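Local structure of secreted protein (5LXZ) at residues G222-F227 with L265-Q270; E244-P249 with K275-D280. The protein probably acts as a secreted copper-radical oxidase of the galactose oxidase-like AA5 family, working at a mononuclear copper centre. The protein carries 1 engineered substitution. One frame throughout, in Å; residues are numbered along the deposited sequence.

Contacts 1 and 2 interlock: their segments alternate along the chain, their centres lie about 9 Å apart, and the backbone joins them directly. Segment 244-249 runs between the two segments of contact 1, with probable hydrogen bonds from Arg246 N to Ile223 O (2.9 Å) and from Leu265 N to Ala247 O (2.8 Å). Ala247 is an engineered replacement of a tryptophan. Both contacts come near the same copper ion, by different residues. Contact 2 holds the ligand Tyr248, whereas contact 1 comes near with the side chain of Leu265, about 9 Å from the ion. From the copper outward come Tyr248, then Arg246, then Glu277, so the Arg246–Glu277 salt bridge lies farther out than Tyr248.

Contact 1 (G222-F227 with L265-Q270); sequences GIRDAF and LDDIGQ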
# COMPACT_ATOMS: atom_id res chain seq x y z
N GLY A 222 10.80 -10.20 -7.55
CA GLY A 222 11.12 -8.76 -7.41
C GLY A 222 12.31 -8.31 -8.20
O GLY A 222 13.14 -9.11 -8.63
N ILE A 223 12.45 -6.98 -8.32
CA ILE A 223 13.60 -6.34 -8.91
C ILE A 223 14.16 -5.25 -7.98
O ILE A 223 13.51 -4.89 -7.00
CB ILE A 223 13.23 -5.73 -10.27
CG1 ILE A 223 12.25 -4.55 -10.10
CG2 ILE A 223 12.70 -6.82 -11.22
CD1 ILE A 223 11.86 -3.89 -11.41
N ARG A 224 15.39 -4.81 -8.26
CA ARG A 224 16.11 -3.85 -7.43
C ARG A 224 15.94 -2.41 -7.88
O ARG A 224 16.37 -1.51 -7.16
CB ARG A 224 17.59 -4.17 -7.42
CG ARG A 224 17.92 -5.54 -6.89
CD ARG A 224 19.42 -5.86 -6.88
NE ARG A 224 19.53 -7.20 -6.29
CZ ARG A 224 19.30 -8.37 -6.92
NH1 ARG A 224 19.01 -8.43 -8.22
NH2 ARG A 224 19.37 -9.52 -6.23
N ASP A 225 15.37 -2.19 -9.06
CA ASP A 225 15.36 -0.89 -9.70
C ASP A 225 14.79 0.21 -8.84
O ASP A 225 13.78 -0.01 -8.15
CB ASP A 225 14.54 -0.91 -10.99
CG ASP A 225 15.01 -1.93 -12.01
OD1 ASP A 225 15.58 -2.99 -11.65
OD2 ASP A 225 14.77 -1.68 -13.22
N ALA A 226 15.36 1.40 -8.93
CA ALA A 226 14.83 2.57 -8.27
C ALA A 226 14.93 3.81 -9.13
O ALA A 226 15.92 4.00 -9.88
CB ALA A 226 15.53 2.81 -6.97
N PHE A 227 13.94 4.68 -9.00
CA PHE A 227 13.89 5.91 -9.79
C PHE A 227 13.37 7.03 -8.91
O PHE A 227 12.69 6.79 -7.92
CB PHE A 227 12.90 5.76 -10.95
CG PHE A 227 13.21 4.64 -11.88
CD1 PHE A 227 12.80 3.34 -11.60
CD2 PHE A 227 14.02 4.86 -12.99
CE1 PHE A 227 13.13 2.29 -12.45
CE2 PHE A 227 14.37 3.80 -13.81
CZ PHE A 227 13.92 2.54 -13.55
N LEU A 265 9.20 -9.23 -1.84
CA LEU A 265 9.63 -10.54 -2.32
C LEU A 265 10.89 -10.35 -3.13
O LEU A 265 10.99 -9.47 -3.98
CB LEU A 265 8.54 -11.18 -3.17
CG LEU A 265 7.19 -11.34 -2.49
CD1 LEU A 265 6.21 -11.95 -3.49
CD2 LEU A 265 7.32 -12.22 -1.28
N ASP A 266 11.81 -11.29 -2.95
CA ASP A 266 13.07 -11.27 -3.64
C ASP A 266 13.00 -11.82 -5.07
O ASP A 266 11.94 -12.06 -5.61
CB ASP A 266 14.11 -11.97 -2.76
CG ASP A 266 14.10 -13.47 -2.91
OD1 ASP A 266 13.32 -14.05 -3.71
OD2 ASP A 266 14.95 -14.06 -2.22
N ASP A 267 14.16 -12.01 -5.70
CA ASP A 267 14.21 -12.27 -7.13
C ASP A 267 13.80 -13.68 -7.51
O ASP A 267 13.66 -13.96 -8.69
CB ASP A 267 15.56 -11.89 -7.73
CG ASP A 267 16.70 -12.79 -7.29
OD1 ASP A 267 16.51 -13.77 -6.53
OD2 ASP A 267 17.82 -12.46 -7.73
N ILE A 268 13.59 -14.55 -6.52
CA ILE A 268 12.96 -15.85 -6.79
C ILE A 268 11.67 -16.05 -6.02
O ILE A 268 11.16 -17.15 -5.91
CB ILE A 268 13.95 -17.03 -6.63
CG1 ILE A 268 14.43 -17.14 -5.19
CG2 ILE A 268 15.10 -16.86 -7.62
CD1 ILE A 268 15.16 -18.44 -4.91
N GLY A 269 11.07 -14.97 -5.53
CA GLY A 269 9.78 -15.02 -4.88
C GLY A 269 9.77 -15.35 -3.39
O GLY A 269 8.70 -15.59 -2.87
N GLN A 270 10.93 -15.32 -2.75
CA GLN A 270 11.07 -15.55 -1.30
C GLN A 270 10.87 -14.18 -0.59
O GLN A 270 11.31 -13.19 -1.10
CB GLN A 270 12.49 -16.03 -0.94
CG GLN A 270 13.12 -17.16 -1.77
CD GLN A 270 14.61 -17.47 -1.41
OE1 GLN A 270 14.88 -18.48 -0.75
NE2 GLN A 270 15.55 -16.64 -1.87
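The guanidinium of Arg224 receives Asp267 at its edge, close to its plane, and the two flat groups are almost perpendicular, 86° apart. Arg224 NH2 and Asp267 OD2 are 3.6 Å apart, which makes this a long salt bridge. The extended chain from CG to NE carries the Arg224 group across to Asp267, and NE donates to the carbonyl of His243, giving the guanidinium a second hold. The Asp266 carboxylate is turned into its own turn instead. Asp266 OD1 is met from above the carboxylate plane by two backbone donors, with Ile268 N at 2.9 Å from Asp266 OD1 and Gln270 N as the other. On the syn lone pair of Asp266 OD2 lies Gln270 NE2, at 2.7 Å from that oxygen. Three N-H groups thus fix the rotation of this carboxylate.

The backbone link is more exact than the ionic one. Gly222 N lies 2.9 Å from Asp266 O with an N-H...O angle of 176°, although the donor stands above the carbonyl plane, 58° out of it. Asp266 O also accepts from Gly269 N at 3.0 Å, so the turn-closing carbonyl serves both segments. Gly222 CA also makes a CA-H...O contact with Leu265 O at 3.5 Å. A CB built on Gly222 would fall 2.3 Å from Leu265 O, a clash that accounts for glycine at this point.

Residues 266-269 form a type I beta turn, and acceptance by Asp266 OD1 from Ile268 N defines an Asx turn. The turn belongs to the loop joining strands 259-262 and 277-280 of a Kelch blade, and Gly222 ties it to the sheet holding strands 91-102 and 226-230, an arrangement consistent with neighbouring blades meeting in a beta-propeller.

Contact 2 (E244-P249 with K275-D280); sequences EARAYP and KNEVYD. Engineered in segment 244-249: Ala247 (natural residue Trp). With CU (copper (II) ion), chain B.
Lys275 enters with its carbonyl, gripped end-on by Arg246: NH2 lies 2.7 Å and NH1 3.1 Å from Lys275 O, both with the oxygen close to the guanidinium plane. NH1 approaches in the carbonyl plane, NH2 from above it. The extended Lys275 side chain crosses Glu244 at about a right angle, and water 1 bridges the charges, 2.7 Å from Glu244 OE2 and 2.8 Å from Lys275 NZ; Tyr288 OH also bonds to Glu244 OE2. Asn276 points away, its ND2 donating to Arg293 O. Strand 277-280, third of four in this antiparallel Kelch blade, follows with Glu277. Glu277 OE2 is shared: Glu244 N uses the syn lone pair at 3.0 Å from OE2, while Arg246 NH2 uses the anti one at 2.8 Å, in a salt bridge that probably keeps the carboxylate ionised. Glu277 OE1 accepts from His243 N. Glu244 CB lies over one guanidinium face, offset toward the rim. An alanine in place of Arg246 removes both donors to Lys275 O and the salt bridge to Glu277 OE2, and would probably loosen segment 244-249 from the strand, though Glu244 N remains. Further along, Tyr279 OH bonds to Glu228 OE2. Two residues beyond Arg246, Tyr248 OH binds copper at 2.1 Å, with His461 and His548 as fellow ligands, Tyr460 of this site hydrogen-bonded to Tyr248 OH, and water 2 in plane at the ring edge.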
# COMPACT_ATOMS: atom_id res chain seq x y z
N GLU A 244 18.62 -5.08 -2.22
CA GLU A 244 17.68 -6.18 -2.30
C GLU A 244 16.68 -5.98 -3.43
O GLU A 244 16.18 -4.89 -3.63
CB GLU A 244 16.91 -6.32 -1.01
CG GLU A 244 17.76 -6.61 0.21
CD GLU A 244 18.34 -8.02 0.20
OE1 GLU A 244 17.64 -8.97 -0.25
OE2 GLU A 244 19.49 -8.20 0.67
N ALA A 245 16.37 -7.06 -4.14
CA ALA A 245 15.24 -7.10 -5.05
C ALA A 245 13.98 -7.16 -4.19
O ALA A 245 13.94 -7.91 -3.21
CB ALA A 245 15.34 -8.31 -5.93
N ARG A 246 12.99 -6.33 -4.53
CA ARG A 246 11.77 -6.25 -3.73
C ARG A 246 10.56 -6.01 -4.61
O ARG A 246 10.44 -4.96 -5.21
CB ARG A 246 11.85 -5.11 -2.70
CG ARG A 246 13.09 -5.11 -1.81
CD ARG A 246 13.04 -3.83 -0.95
NE ARG A 246 14.28 -3.68 -0.23
CZ ARG A 246 14.56 -4.20 0.97
NH1 ARG A 246 13.67 -4.84 1.68
NH2 ARG A 246 15.76 -4.04 1.52
N ALA A 247 9.67 -7.00 -4.66
CA ALA A 247 8.30 -6.80 -5.09
C ALA A 247 7.49 -6.54 -3.86
O ALA A 247 7.47 -7.35 -2.92
CB ALA A 247 7.74 -8.02 -5.83
N TYR A 248 6.77 -5.42 -3.84
CA TYR A 248 5.86 -5.01 -2.76
C TYR A 248 6.56 -4.49 -1.49
O TYR A 248 6.16 -4.80 -0.36
CB TYR A 248 4.91 -6.12 -2.35
CG TYR A 248 3.86 -6.54 -3.29
CD1 TYR A 248 3.72 -6.01 -4.57
CD2 TYR A 248 2.92 -7.45 -2.83
CE1 TYR A 248 2.70 -6.44 -5.38
CE2 TYR A 248 1.93 -7.89 -3.64
CZ TYR A 248 1.82 -7.39 -4.89
OH TYR A 248 0.77 -7.87 -5.61
N PRO A 249 7.61 -3.68 -1.63
CA PRO A 249 8.18 -3.06 -0.44
C PRO A 249 7.37 -1.83 0.03
O PRO A 249 6.69 -1.17 -0.78
CB PRO A 249 9.54 -2.63 -0.94
CG PRO A 249 9.26 -2.16 -2.29
CD PRO A 249 8.22 -3.12 -2.84
N LYS A 275 15.91 -7.74 5.82
CA LYS A 275 17.04 -6.95 5.40
C LYS A 275 16.50 -5.64 4.84
O LYS A 275 15.90 -5.62 3.75
CB LYS A 275 17.89 -7.70 4.40
CG LYS A 275 18.47 -8.99 4.97
CD LYS A 275 19.31 -9.71 3.93
CE LYS A 275 20.11 -10.86 4.50
NZ LYS A 275 21.00 -11.45 3.48
N ASN A 276 16.55 -4.60 5.65
CA ASN A 276 16.02 -3.29 5.28
C ASN A 276 17.11 -2.34 4.86
O ASN A 276 18.31 -2.57 5.19
CB ASN A 276 15.24 -2.75 6.47
CG ASN A 276 14.19 -3.72 6.92
OD1 ASN A 276 13.46 -4.25 6.08
ND2 ASN A 276 14.13 -4.00 8.19
N GLU A 277 16.77 -1.31 4.10
CA GLU A 277 17.74 -0.38 3.59
C GLU A 277 17.22 1.01 3.57
O GLU A 277 16.02 1.25 3.64
CB GLU A 277 18.30 -0.77 2.23
CG GLU A 277 17.37 -1.04 1.13
CD GLU A 277 18.12 -1.87 0.03
OE1 GLU A 277 19.19 -1.40 -0.49
OE2 GLU A 277 17.71 -3.03 -0.29
N VAL A 278 18.14 1.96 3.53
CA VAL A 278 17.80 3.36 3.61
C VAL A 278 18.36 4.07 2.42
O VAL A 278 19.56 3.95 2.15
CB VAL A 278 18.30 3.98 4.92
CG1 VAL A 278 18.06 5.45 4.94
CG2 VAL A 278 17.66 3.29 6.13
N TYR A 279 17.53 4.87 1.76
CA TYR A 279 17.92 5.74 0.67
C TYR A 279 18.21 7.11 1.23
O TYR A 279 17.36 7.69 1.89
CB TYR A 279 16.77 5.88 -0.32
CG TYR A 279 17.06 6.70 -1.55
CD1 TYR A 279 17.85 6.19 -2.57
CD2 TYR A 279 16.53 7.97 -1.71
CE1 TYR A 279 18.06 6.90 -3.71
CE2 TYR A 279 16.72 8.69 -2.88
CZ TYR A 279 17.48 8.14 -3.87
OH TYR A 279 17.63 8.87 -5.02
N ASP A 280 19.40 7.63 0.95
CA ASP A 280 19.71 9.00 1.31
C ASP A 280 19.50 9.86 0.09
O ASP A 280 20.25 9.76 -0.89
CB ASP A 280 21.19 9.04 1.73
CG ASP A 280 21.60 10.39 2.22
OD1 ASP A 280 20.84 11.35 2.05
OD2 ASP A 280 22.72 10.44 2.80
CU CU B . -0.49 -6.48 -6.46
O HOH W 1 20.92 -10.43 0.85
O HOH W 2 0.01 -8.26 -7.61